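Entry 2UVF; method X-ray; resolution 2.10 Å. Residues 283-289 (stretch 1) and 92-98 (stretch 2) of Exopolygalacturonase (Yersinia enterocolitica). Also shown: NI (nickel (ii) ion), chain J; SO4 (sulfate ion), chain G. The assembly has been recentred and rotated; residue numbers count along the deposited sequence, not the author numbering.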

ATOM      1  N   THR A 283     -21.917   1.577   8.672  1.00 27.23           N
ATOM      2  CA  THR A 283     -21.328   1.343   9.991  1.00 26.26           C
ATOM      3  C   THR A 283     -20.430   0.101   9.846  1.00 25.39           C
ATOM      4  O   THR A 283     -20.906  -0.929   9.383  1.00 24.25           O
ATOM      5  CB  THR A 283     -22.436   1.119  11.065  1.00 26.25           C
ATOM      6  OG1 THR A 283     -23.204   2.320  11.219  1.00 25.59           O
ATOM      7  CG2 THR A 283     -21.844   0.704  12.449  1.00 26.10           C
ATOM      8  N   ASP A 284     -19.153   0.204  10.219  1.00 24.41           N
ATOM      9  CA  ASP A 284     -18.222  -0.941  10.071  1.00 24.74           C
ATOM     10  C   ASP A 284     -18.275  -1.976  11.205  1.00 24.39           C
ATOM     11  O   ASP A 284     -19.151  -1.903  12.065  1.00 24.56           O
ATOM     12  CB  ASP A 284     -16.779  -0.511   9.692  1.00 24.72           C
ATOM     13  CG  ASP A 284     -15.946   0.006  10.874  1.00 24.78           C
ATOM     14  OD1 ASP A 284     -16.257  -0.289  12.059  1.00 23.58           O
ATOM     15  OD2 ASP A 284     -14.934   0.698  10.595  1.00 22.40           O
ATOM     16  N   GLU A 285     -17.370  -2.948  11.168  1.00 24.64           N
ATOM     17  CA  GLU A 285     -17.372  -4.116  12.074  1.00 24.73           C
ATOM     18  C   GLU A 285     -16.957  -3.766  13.527  1.00 24.95           C
ATOM     19  O   GLU A 285     -17.225  -4.521  14.464  1.00 24.52           O
ATOM     20  CB  GLU A 285     -16.508  -5.271  11.492  1.00 23.85           C
ATOM     21  CG  GLU A 285     -15.025  -4.928  11.220  1.00 23.53           C
ATOM     22  CD  GLU A 285     -14.765  -4.304   9.847  1.00 26.01           C
ATOM     23  OE1 GLU A 285     -15.736  -3.883   9.168  1.00 24.64           O
ATOM     24  OE2 GLU A 285     -13.582  -4.251   9.434  1.00 25.12           O
ATOM     25  N   LEU A 286     -16.280  -2.633  13.688  1.00 25.53           N
ATOM     26  CA  LEU A 286     -16.074  -2.011  14.996  1.00 25.88           C
ATOM     27  C   LEU A 286     -17.213  -1.069  15.405  1.00 25.75           C
ATOM     28  O   LEU A 286     -17.203  -0.501  16.509  1.00 25.96           O
ATOM     29  CB  LEU A 286     -14.753  -1.239  14.989  1.00 26.01           C
ATOM     30  CG  LEU A 286     -13.588  -1.808  15.792  1.00 27.12           C
ATOM     31  CD1 LEU A 286     -13.527  -3.263  15.693  1.00 29.90           C
ATOM     32  CD2 LEU A 286     -12.302  -1.174  15.383  1.00 24.08           C
ATOM     33  N   GLY A 287     -18.172  -0.888  14.504  1.00 26.09           N
ATOM     34  CA  GLY A 287     -19.275   0.043  14.688  1.00 26.09           C
ATOM     35  C   GLY A 287     -18.885   1.476  14.399  1.00 26.43           C
ATOM     36  O   GLY A 287     -19.542   2.396  14.842  1.00 25.94           O
ATOM     37  N   ARG A 288     -17.788   1.667  13.670  1.00 27.48           N
ATOM     38  CA  ARG A 288     -17.329   3.005  13.285  1.00 28.13           C
ATOM     39  C   ARG A 288     -17.946   3.337  11.936  1.00 28.40           C
ATOM     40  O   ARG A 288     -18.376   2.439  11.219  1.00 28.88           O
ATOM     41  CB  ARG A 288     -15.802   3.050  13.227  1.00 28.62           C
ATOM     42  CG  ARG A 288     -15.133   2.735  14.577  1.00 28.39           C
ATOM     43  CD  ARG A 288     -13.707   3.140  14.533  1.00 29.79           C
ATOM     44  NE  ARG A 288     -13.003   2.684  15.709  1.00 32.36           N
ATOM     45  CZ  ARG A 288     -11.680   2.715  15.836  1.00 33.53           C
ATOM     46  NH1 ARG A 288     -10.938   3.178  14.839  1.00 34.74           N
ATOM     47  NH2 ARG A 288     -11.103   2.290  16.956  1.00 31.65           N
ATOM     48  N   SER A 289     -18.039   4.616  11.606  1.00 28.60           N
ATOM     49  CA  SER A 289     -18.607   5.014  10.314  1.00 28.23           C
ATOM     50  C   SER A 289     -17.531   5.010   9.211  1.00 26.80           C
ATOM     51  O   SER A 289     -16.435   5.545   9.409  1.00 25.79           O
ATOM     52  CB  SER A 289     -19.234   6.397  10.431  1.00 29.04           C
ATOM     53  OG  SER A 289     -18.274   7.393  10.114  1.00 32.13           O
TER
HETATM   54 NI    NI J1613     -17.883  -7.991  16.236  1.00 32.95          NI
HETATM   55  S   SO4 G1610     -10.921   3.651  10.819  1.00 83.05           S
HETATM   56  O1  SO4 G1610      -9.824   4.355  11.489  1.00 82.61           O
HETATM   57  O2  SO4 G1610     -12.001   3.448  11.780  1.00 83.29           O
HETATM   58  O3  SO4 G1610     -11.445   4.382   9.666  1.00 82.31           O
HETATM   59  O4  SO4 G1610     -10.411   2.376  10.339  1.00 83.26           O
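Stretch 2 92-98: KPYIDHF

The most striking feature of this contact is a very short approach of 2.4 Å between Y94 OH and D284 OD2, a hydrogen bond whose phenolic proton is not settled, because O2 of the bound sulfate lies 2.6 Å from the same Y94 OH. R288 NH1 donates to that sulfate oxygen, SO4 O2, at 3.2 Å, so the anion links residues of both stretches.

Stretch 2 is helical, with D96 N bonded to K92 O (2.9 Å) and H97 N to P93 O (3.2 Å), and it continues later in the chain. It packs against a type I turn running from D284 to G287, closed by G287 N to D284 O at 2.8 Å. D284 OD1 accepts from L286 N (2.9 Å) and R288 N (3.0 Å), so one carboxylate both braces the loop and, through OD2, meets the helix. G287 has a positive phi of 80°, which favours glycine.

The backbones come nearest at L286 and Y94, whose CA atoms are 7.0 Å apart; Y94 loses the largest area to the other stretch. L286 CD2 sits 3.4 Å from the centroid of the Y94 ring, 8° off its normal, in a CH-pi contact, and also lies 3.8 Å from P93 CB. The other methyl, L286 CD1, reaches H97 CB at 3.4 Å, so the leucine fork spans three helix residues. E285 OE2 approaches the edge of the tyrosine ring, 3.6 Å from Y94 CD1, while R288 CD lies 3.4 Å from Y94 OH.

At H97, E285 O lies over one face of the imidazole, 3.4 Å from H97 CE1, without a hydrogen bond. H97 NE2 instead binds the nickel ion NI at 2.1 Å. The oxygen of water 1 coordinates NI at 2.3 Å. The same water donates a hydrogen bond to E285 O at 2.6 Å, tying the turn to the metal site.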

ATOM      1  N   LYS A  92      -4.762  -1.716  14.672  1.00 25.50           N
ATOM      2  CA  LYS A  92      -4.771  -2.668  15.775  1.00 25.09           C
ATOM      3  C   LYS A  92      -6.122  -2.985  16.418  1.00 24.84           C
ATOM      4  O   LYS A  92      -6.386  -4.145  16.673  1.00 24.93           O
ATOM      5  CB  LYS A  92      -3.746  -2.275  16.852  1.00 25.26           C
ATOM      6  CG  LYS A  92      -3.616  -3.254  18.011  1.00 25.20           C
ATOM      7  CD  LYS A  92      -3.246  -4.661  17.562  1.00 26.13           C
ATOM      8  CE  LYS A  92      -2.664  -5.467  18.716  1.00 27.62           C
ATOM      9  NZ  LYS A  92      -3.098  -4.882  20.006  1.00 30.42           N
ATOM     10  N   PRO A  93      -6.974  -1.976  16.709  1.00 25.18           N
ATOM     11  CA  PRO A  93      -8.311  -2.377  17.183  1.00 24.50           C
ATOM     12  C   PRO A  93      -9.091  -3.277  16.193  1.00 24.11           C
ATOM     13  O   PRO A  93      -9.877  -4.136  16.626  1.00 23.03           O
ATOM     14  CB  PRO A  93      -9.032  -1.042  17.394  1.00 24.42           C
ATOM     15  CG  PRO A  93      -8.258  -0.050  16.601  1.00 25.73           C
ATOM     16  CD  PRO A  93      -6.835  -0.502  16.677  1.00 25.76           C
ATOM     17  N   TYR A  94      -8.878  -3.068  14.888  1.00 23.62           N
ATOM     18  CA  TYR A  94      -9.453  -3.926  13.847  1.00 22.71           C
ATOM     19  C   TYR A  94      -8.834  -5.304  13.833  1.00 22.70           C
ATOM     20  O   TYR A  94      -9.523  -6.284  13.644  1.00 23.60           O
ATOM     21  CB  TYR A  94      -9.336  -3.265  12.473  1.00 21.79           C
ATOM     22  CG  TYR A  94     -10.324  -2.136  12.299  1.00 22.03           C
ATOM     23  CD1 TYR A  94     -11.609  -2.370  11.801  1.00 18.62           C
ATOM     24  CD2 TYR A  94      -9.973  -0.840  12.642  1.00 22.71           C
ATOM     25  CE1 TYR A  94     -12.518  -1.331  11.650  1.00 22.70           C
ATOM     26  CE2 TYR A  94     -10.877   0.206  12.516  1.00 23.11           C
ATOM     27  CZ  TYR A  94     -12.137  -0.030  12.012  1.00 24.17           C
ATOM     28  OH  TYR A  94     -13.005   1.046  11.901  1.00 21.75           O
ATOM     29  N   ILE A  95      -7.528  -5.377  14.029  1.00 22.85           N
ATOM     30  CA  ILE A  95      -6.834  -6.652  14.106  1.00 23.17           C
ATOM     31  C   ILE A  95      -7.308  -7.471  15.304  1.00 23.37           C
ATOM     32  O   ILE A  95      -7.497  -8.687  15.200  1.00 22.79           O
ATOM     33  CB  ILE A  95      -5.279  -6.459  14.144  1.00 23.61           C
ATOM     34  CG1 ILE A  95      -4.794  -5.899  12.798  1.00 23.21           C
ATOM     35  CG2 ILE A  95      -4.550  -7.784  14.583  1.00 23.28           C
ATOM     36  CD1 ILE A  95      -3.490  -5.135  12.877  1.00 21.75           C
ATOM     37  N   ASP A  96      -7.522  -6.816  16.444  1.00 22.88           N
ATOM     38  CA  ASP A  96      -7.961  -7.566  17.618  1.00 22.72           C
ATOM     39  C   ASP A  96      -9.355  -8.104  17.420  1.00 22.88           C
ATOM     40  O   ASP A  96      -9.641  -9.249  17.738  1.00 23.25           O
ATOM     41  CB  ASP A  96      -7.965  -6.686  18.835  1.00 23.43           C
ATOM     42  CG  ASP A  96      -6.607  -6.441  19.387  1.00 22.38           C
ATOM     43  OD1 ASP A  96      -5.589  -6.985  18.916  1.00 25.43           O
ATOM     44  OD2 ASP A  96      -6.567  -5.665  20.330  1.00 25.72           O
ATOM     45  N   HIS A  97     -10.227  -7.273  16.867  1.00 23.44           N
ATOM     46  CA  HIS A  97     -11.608  -7.647  16.686  1.00 23.57           C
ATOM     47  C   HIS A  97     -11.723  -8.805  15.704  1.00 24.01           C
ATOM     48  O   HIS A  97     -12.616  -9.654  15.825  1.00 23.24           O
ATOM     49  CB  HIS A  97     -12.442  -6.441  16.264  1.00 24.65           C
ATOM     50  CG  HIS A  97     -13.823  -6.812  15.840  1.00 25.12           C
ATOM     51  ND1 HIS A  97     -14.165  -6.999  14.517  1.00 24.57           N
ATOM     52  CD2 HIS A  97     -14.923  -7.112  16.563  1.00 25.52           C
ATOM     53  CE1 HIS A  97     -15.434  -7.362  14.445  1.00 26.78           C
ATOM     54  NE2 HIS A  97     -15.916  -7.452  15.672  1.00 27.13           N
ATOM     55  N   PHE A  98     -10.775  -8.875  14.773  1.00 24.63           N
ATOM     56  CA  PHE A  98     -10.755  -9.938  13.759  1.00 26.36           C
ATOM     57  C   PHE A  98     -10.777 -11.304  14.451  1.00 27.39           C
ATOM     58  O   PHE A  98     -11.440 -12.209  14.000  1.00 27.21           O
ATOM     59  CB  PHE A  98      -9.531  -9.769  12.854  1.00 25.62           C
ATOM     60  CG  PHE A  98      -9.346 -10.868  11.842  1.00 28.25           C
ATOM     61  CD1 PHE A  98      -9.912 -10.764  10.565  1.00 26.11           C
ATOM     62  CD2 PHE A  98      -8.565 -11.993  12.144  1.00 25.86           C
ATOM     63  CE1 PHE A  98      -9.721 -11.763   9.623  1.00 27.76           C
ATOM     64  CE2 PHE A  98      -8.378 -12.992  11.202  1.00 27.70           C
ATOM     65  CZ  PHE A  98      -8.952 -12.877   9.933  1.00 26.95           C
TER
HETATM   66  O   HOH W   1     -18.809  -6.542  14.774  1.00 21.70           O
HETATM   67  O   HOH W   2     -17.616  -9.819  14.856  1.00 25.68           O